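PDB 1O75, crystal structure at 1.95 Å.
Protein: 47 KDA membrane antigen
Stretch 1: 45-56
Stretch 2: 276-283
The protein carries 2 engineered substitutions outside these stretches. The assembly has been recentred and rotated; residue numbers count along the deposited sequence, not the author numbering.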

ATOM      1  N   LEU B  45     -12.508 -21.564   1.869  1.00 39.74           N
ATOM      2  CA  LEU B  45     -12.630 -20.578   2.926  1.00 36.45           C
ATOM      3  C   LEU B  45     -12.732 -21.404   4.199  1.00 35.56           C
ATOM      4  O   LEU B  45     -13.109 -22.573   4.142  1.00 32.64           O
ATOM      5  N   ASP B  46     -12.359 -20.822   5.335  1.00 34.26           N
ATOM      6  CA  ASP B  46     -12.471 -21.514   6.626  1.00 34.13           C
ATOM      7  C   ASP B  46     -13.887 -21.129   7.060  1.00 33.66           C
ATOM      8  O   ASP B  46     -14.078 -20.155   7.779  1.00 32.80           O
ATOM      9  N   ALA B  47     -14.870 -21.902   6.622  1.00 32.88           N
ATOM     10  CA  ALA B  47     -16.264 -21.596   6.902  1.00 33.06           C
ATOM     11  C   ALA B  47     -16.899 -22.304   8.088  1.00 31.96           C
ATOM     12  O   ALA B  47     -18.113 -22.252   8.254  1.00 34.26           O
ATOM     13  N   GLY B  48     -16.096 -22.948   8.920  1.00 31.38           N
ATOM     14  CA  GLY B  48     -16.653 -23.662  10.054  1.00 30.16           C
ATOM     15  C   GLY B  48     -16.722 -22.885  11.348  1.00 31.62           C
ATOM     16  O   GLY B  48     -16.969 -21.674  11.369  1.00 32.57           O
ATOM     17  N   MET B  49     -16.523 -23.612  12.436  1.00 29.84           N
ATOM     18  CA  MET B  49     -16.541 -23.047  13.767  1.00 29.46           C
ATOM     19  C   MET B  49     -15.136 -22.630  14.206  1.00 28.29           C
ATOM     20  O   MET B  49     -14.474 -21.892  13.476  1.00 27.80           O
ATOM     21  N   PHE B  50     -14.671 -23.081  15.369  1.00 26.02           N
ATOM     22  CA  PHE B  50     -13.363 -22.651  15.849  1.00 29.40           C
ATOM     23  C   PHE B  50     -12.197 -23.640  15.843  1.00 30.79           C
ATOM     24  O   PHE B  50     -11.180 -23.406  16.508  1.00 30.76           O
ATOM     25  N   ASP B  51     -12.338 -24.716  15.084  1.00 33.69           N
ATOM     26  CA  ASP B  51     -11.284 -25.727  14.956  1.00 39.22           C
ATOM     27  C   ASP B  51     -10.066 -25.088  14.306  1.00 41.17           C
ATOM     28  O   ASP B  51     -10.192 -24.086  13.609  1.00 41.08           O
ATOM     29  N   ALA B  52      -8.894 -25.687  14.509  1.00 44.83           N
ATOM     30  CA  ALA B  52      -7.651 -25.151  13.950  1.00 48.72           C
ATOM     31  C   ALA B  52      -7.654 -24.770  12.461  1.00 52.70           C
ATOM     32  O   ALA B  52      -7.940 -25.596  11.573  1.00 52.22           O
ATOM     33  N   VAL B  53      -7.308 -23.499  12.217  1.00 55.90           N
ATOM     34  CA  VAL B  53      -7.206 -22.904  10.877  1.00 58.98           C
ATOM     35  C   VAL B  53      -6.064 -23.539  10.039  1.00 59.25           C
ATOM     36  O   VAL B  53      -4.941 -23.043  10.103  1.00 61.59           O
ATOM     37  N   SER B  54      -6.348 -24.604   9.271  1.00 57.64           N
ATOM     38  CA  SER B  54      -5.344 -25.292   8.429  1.00 58.39           C
ATOM     39  C   SER B  54      -5.503 -25.032   6.923  1.00 57.38           C
ATOM     40  O   SER B  54      -6.109 -25.836   6.203  1.00 58.48           O
ATOM     41  N   ARG B  55      -4.900 -23.951   6.449  1.00 53.54           N
ATOM     42  CA  ARG B  55      -5.032 -23.525   5.067  1.00 51.18           C
ATOM     43  C   ARG B  55      -3.803 -23.558   4.153  1.00 49.17           C
ATOM     44  O   ARG B  55      -2.660 -23.641   4.604  1.00 43.29           O
ATOM     45  N   ALA B  56      -4.082 -23.461   2.857  1.00 48.49           N
ATOM     46  CA  ALA B  56      -3.058 -23.444   1.825  1.00 51.19           C
ATOM     47  C   ALA B  56      -2.508 -22.023   1.798  1.00 51.86           C
ATOM     48  O   ALA B  56      -3.264 -21.055   1.791  1.00 52.22           O
ATOM     49  N   TYR B 276     -20.064 -12.686  18.074  1.00 25.62           N
ATOM     50  CA  TYR B 276     -19.313 -13.737  17.412  1.00 24.17           C
ATOM     51  C   TYR B 276     -17.829 -13.615  17.755  1.00 25.23           C
ATOM     52  O   TYR B 276     -17.319 -12.518  18.012  1.00 24.63           O
ATOM     53  N   GLY B 277     -17.155 -14.757  17.785  1.00 26.61           N
ATOM     54  CA  GLY B 277     -15.722 -14.787  18.037  1.00 26.78           C
ATOM     55  C   GLY B 277     -15.099 -14.842  16.648  1.00 28.45           C
ATOM     56  O   GLY B 277     -15.818 -15.078  15.667  1.00 27.63           O
ATOM     57  N   THR B 278     -13.788 -14.631  16.552  1.00 27.13           N
ATOM     58  CA  THR B 278     -13.106 -14.645  15.264  1.00 26.81           C
ATOM     59  C   THR B 278     -11.782 -15.399  15.371  1.00 28.13           C
ATOM     60  O   THR B 278     -11.294 -15.682  16.472  1.00 27.03           O
ATOM     61  N   LYS B 279     -11.205 -15.707  14.215  1.00 28.30           N
ATOM     62  CA  LYS B 279      -9.919 -16.409  14.163  1.00 26.62           C
ATOM     63  C   LYS B 279      -9.009 -15.565  13.281  1.00 25.60           C
ATOM     64  O   LYS B 279      -9.401 -15.149  12.194  1.00 24.47           O
ATOM     65  N   HIS B 280      -7.794 -15.307  13.739  1.00 25.67           N
ATOM     66  CA  HIS B 280      -6.910 -14.465  12.943  1.00 28.78           C
ATOM     67  C   HIS B 280      -6.560 -15.125  11.617  1.00 29.09           C
ATOM     68  O   HIS B 280      -6.564 -16.342  11.507  1.00 33.05           O
ATOM     69  N   SER B 281      -6.287 -14.298  10.618  1.00 31.09           N
ATOM     70  CA  SER B 281      -5.939 -14.734   9.275  1.00 34.36           C
ATOM     71  C   SER B 281      -7.206 -15.063   8.502  1.00 34.57           C
ATOM     72  O   SER B 281      -7.385 -14.616   7.384  1.00 38.53           O
ATOM     73  N   ALA B 282      -8.104 -15.830   9.095  1.00 31.66           N
ATOM     74  CA  ALA B 282      -9.349 -16.118   8.398  1.00 30.28           C
ATOM     75  C   ALA B 282     -10.300 -14.909   8.476  1.00 29.08           C
ATOM     76  O   ALA B 282     -10.929 -14.548   7.483  1.00 28.57           O
ATOM     77  N   ASP B 283     -10.377 -14.266   9.645  1.00 26.62           N
ATOM     78  CA  ASP B 283     -11.312 -13.150   9.848  1.00 26.18           C
ATOM     79  C   ASP B 283     -10.690 -11.791  10.088  1.00 25.93           C
ATOM     80  O   ASP B 283     -11.386 -10.762  10.029  1.00 25.61           O
TER

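Packing of residues 45-56 against residues 276-283 in the 47 kDa membrane antigen, two segments of one chain whose touching residues lie at least 226 positions apart in sequence. The contact buries 463 Å², both sides summed, and centres on Lys279, whose side chain reaches into the loop of the first stretch.

The CA-to-CB bond of Leu45 (m, t) points sideways, and the residue makes no contact. Asp46 points toward the second stretch in a t rotamer, and its carboxylate forms a salt bridge with the lysine ammonium: Lys279 NZ donates to Asp46 OD2 at 2.8 Å and, weakly, to Asp46 OD1 at 3.3 Å. The ammonium thus favours OD2, and OD1 adds only a weak bond. The same residue also makes an apolar contact, Asp46 CB lying 4.1 Å from Ala282 CB, where the two backbones come near each other, with Asp46 CA 6.5 Å from Ala282 CA.

Ala47 points away, and Gly48, without a side chain, takes no part. The CA-to-CB bond of Met49 (m, m, m) also points away, and the residue contributes through its backbone: Lys279 NZ donates to Met49 O at 2.8 Å.

Phe50 is buried. Its CA-to-CB bond runs sideways, but chi1 in m brings the end of the ring nearer to the second stretch, and chi2 of 87° sets the tilt of the ring. Two backbone atoms lie at the ring edge, near its plane: Gly277 O is 3.5 Å from Phe50 CZ, and Thr278 N is 3.8 Å from Phe50 CE2. The lysine stem approaches obliquely, with Lys279 CG 3.8 Å from Phe50 CD2. The absence of a side chain at Gly277 suits this arrangement, because a CB there would point toward the first stretch and lie only 3.1 Å from Phe50 CZ.

Asp51 (m) points away, yet its carbonyl, the ammonium's third partner residue here, accepts a hydrogen bond, Lys279 NZ to Asp51 O at 3.1 Å. Lys279 thus reaches its carboxylate and two carbonyl partners in an m, t, m, t conformation. Its backbone is held within its own stretch, where Lys279 N donates to Asp283 OD2 at 2.8 Å.

Ala52 points away. Val53, at the start of the strand, points toward the second stretch in a t rotamer and packs against the aliphatic part of the lysine, Val53 CG2 lying 3.8 Å from Lys279 CE; its high B factors mark this position as poorly ordered. Ser54 is out of reach.

Arg55 points toward the second stretch with chi1 p, chi2 t and chi3 off-rotamer at -93°. Arg55 NH1 makes a weak hydrogen bond to Ser281 O at 3.3 Å, its angle of 123° being far from linear. Ser281 OG lies over one face of the guanidinium, 3.5 Å from Arg55 NH1, too poorly angled to bond, whereas Ala282 CA sits at the guanidinium edge, 3.8 Å from Arg55 NH1. Ala56 is out of reach, and the contact ends with Arg55.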

ATOM      1  CB  LEU B  45     -13.891 -19.738   2.730  1.00 36.33           C
ATOM      2  CG  LEU B  45     -13.891 -18.901   1.454  1.00 35.14           C
ATOM      3  CD1 LEU B  45     -15.193 -18.128   1.334  1.00 36.39           C
ATOM      4  CD2 LEU B  45     -12.681 -17.958   1.467  1.00 36.18           C
ATOM      5  CB  ASP B  46     -11.455 -20.966   7.634  1.00 34.30           C
ATOM      6  CG  ASP B  46     -11.634 -21.558   9.028  1.00 38.72           C
ATOM      7  OD1 ASP B  46     -12.646 -22.262   9.271  1.00 39.65           O
ATOM      8  OD2 ASP B  46     -10.759 -21.319   9.888  1.00 39.96           O
ATOM      9  CB  ALA B  47     -17.089 -21.862   5.637  1.00 33.91           C
ATOM     10  CB  MET B  49     -17.177 -24.049  14.738  1.00 31.21           C
ATOM     11  CG  MET B  49     -18.703 -24.247  14.480  1.00 30.60           C
ATOM     12  SD  MET B  49     -19.673 -22.692  14.742  1.00 33.90           S
ATOM     13  CE  MET B  49     -19.584 -22.564  16.532  1.00 29.52           C
ATOM     14  CB  PHE B  50     -13.509 -22.024  17.243  1.00 28.11           C
ATOM     15  CG  PHE B  50     -14.315 -20.744  17.226  1.00 28.78           C
ATOM     16  CD1 PHE B  50     -15.706 -20.777  17.336  1.00 27.89           C
ATOM     17  CD2 PHE B  50     -13.679 -19.516  17.002  1.00 28.05           C
ATOM     18  CE1 PHE B  50     -16.459 -19.590  17.220  1.00 28.99           C
ATOM     19  CE2 PHE B  50     -14.414 -18.326  16.881  1.00 28.50           C
ATOM     20  CZ  PHE B  50     -15.800 -18.363  16.991  1.00 27.79           C
ATOM     21  CB  ASP B  51     -11.761 -26.865  14.070  1.00 41.40           C
ATOM     22  CG  ASP B  51     -13.085 -27.416  14.514  1.00 45.83           C
ATOM     23  OD1 ASP B  51     -13.096 -28.522  15.099  1.00 48.04           O
ATOM     24  OD2 ASP B  51     -14.112 -26.731  14.287  1.00 46.65           O
ATOM     25  CB  ALA B  52      -6.513 -26.111  14.230  1.00 48.10           C
ATOM     26  CB  VAL B  53      -6.930 -21.364  11.006  1.00 61.38           C
ATOM     27  CG1 VAL B  53      -6.657 -20.732   9.638  1.00 63.36           C
ATOM     28  CG2 VAL B  53      -8.115 -20.673  11.668  1.00 63.28           C
ATOM     29  CB  SER B  54      -5.392 -26.799   8.634  1.00 57.71           C
ATOM     30  OG  SER B  54      -4.458 -27.429   7.759  1.00 61.06           O
ATOM     31  CB  ARG B  55      -5.576 -22.105   5.074  1.00 52.82           C
ATOM     32  CG  ARG B  55      -4.655 -21.146   5.819  1.00 55.50           C
ATOM     33  CD  ARG B  55      -5.361 -19.835   6.154  1.00 60.86           C
ATOM     34  NE  ARG B  55      -5.170 -18.791   5.149  1.00 64.39           N
ATOM     35  CZ  ARG B  55      -5.953 -17.717   5.039  1.00 66.15           C
ATOM     36  NH1 ARG B  55      -6.980 -17.557   5.867  1.00 65.74           N
ATOM     37  NH2 ARG B  55      -5.704 -16.791   4.118  1.00 67.05           N
ATOM     38  CB  ALA B  56      -3.672 -23.799   0.476  1.00 51.41           C
ATOM     39  CB  TYR B 276     -19.491 -13.639  15.886  1.00 25.85           C
ATOM     40  CG  TYR B 276     -20.931 -13.453  15.438  1.00 23.22           C
ATOM     41  CD1 TYR B 276     -21.846 -14.507  15.492  1.00 23.82           C
ATOM     42  CD2 TYR B 276     -21.376 -12.223  14.979  1.00 24.53           C
ATOM     43  CE1 TYR B 276     -23.204 -14.323  15.092  1.00 25.20           C
ATOM     44  CE2 TYR B 276     -22.724 -12.024  14.570  1.00 27.65           C
ATOM     45  CZ  TYR B 276     -23.621 -13.078  14.633  1.00 26.83           C
ATOM     46  OH  TYR B 276     -24.909 -12.902  14.194  1.00 27.56           O
ATOM     47  CB  THR B 278     -12.768 -13.232  14.792  1.00 25.70           C
ATOM     48  OG1 THR B 278     -11.900 -12.614  15.760  1.00 24.66           O
ATOM     49  CG2 THR B 278     -14.057 -12.380  14.597  1.00 22.33           C
ATOM     50  CB  LYS B 279     -10.115 -17.804  13.573  1.00 26.54           C
ATOM     51  CG  LYS B 279     -10.992 -18.658  14.464  1.00 29.34           C
ATOM     52  CD  LYS B 279     -10.994 -20.122  14.054  1.00 33.02           C
ATOM     53  CE  LYS B 279     -11.699 -20.337  12.737  1.00 33.95           C
ATOM     54  NZ  LYS B 279     -11.876 -21.811  12.462  1.00 39.67           N
ATOM     55  CB  HIS B 280      -5.637 -14.134  13.720  1.00 26.82           C
ATOM     56  CG  HIS B 280      -4.869 -13.007  13.119  1.00 29.16           C
ATOM     57  ND1 HIS B 280      -5.415 -11.751  12.953  1.00 26.80           N
ATOM     58  CD2 HIS B 280      -3.614 -12.949  12.608  1.00 26.40           C
ATOM     59  CE1 HIS B 280      -4.529 -10.966  12.367  1.00 32.03           C
ATOM     60  NE2 HIS B 280      -3.429 -11.668  12.146  1.00 30.19           N
ATOM     61  CB  SER B 281      -5.010 -15.942   9.306  1.00 37.14           C
ATOM     62  OG  SER B 281      -4.593 -16.204   7.987  1.00 43.84           O
ATOM     63  CB  ALA B 282     -10.026 -17.359   9.015  1.00 31.55           C
ATOM     64  CB  ASP B 283     -12.231 -13.459  11.040  1.00 25.25           C
ATOM     65  CG  ASP B 283     -12.853 -14.834  10.944  1.00 24.70           C
ATOM     66  OD1 ASP B 283     -13.287 -15.211   9.838  1.00 24.74           O
ATOM     67  OD2 ASP B 283     -12.903 -15.541  11.965  1.00 25.24           O
TER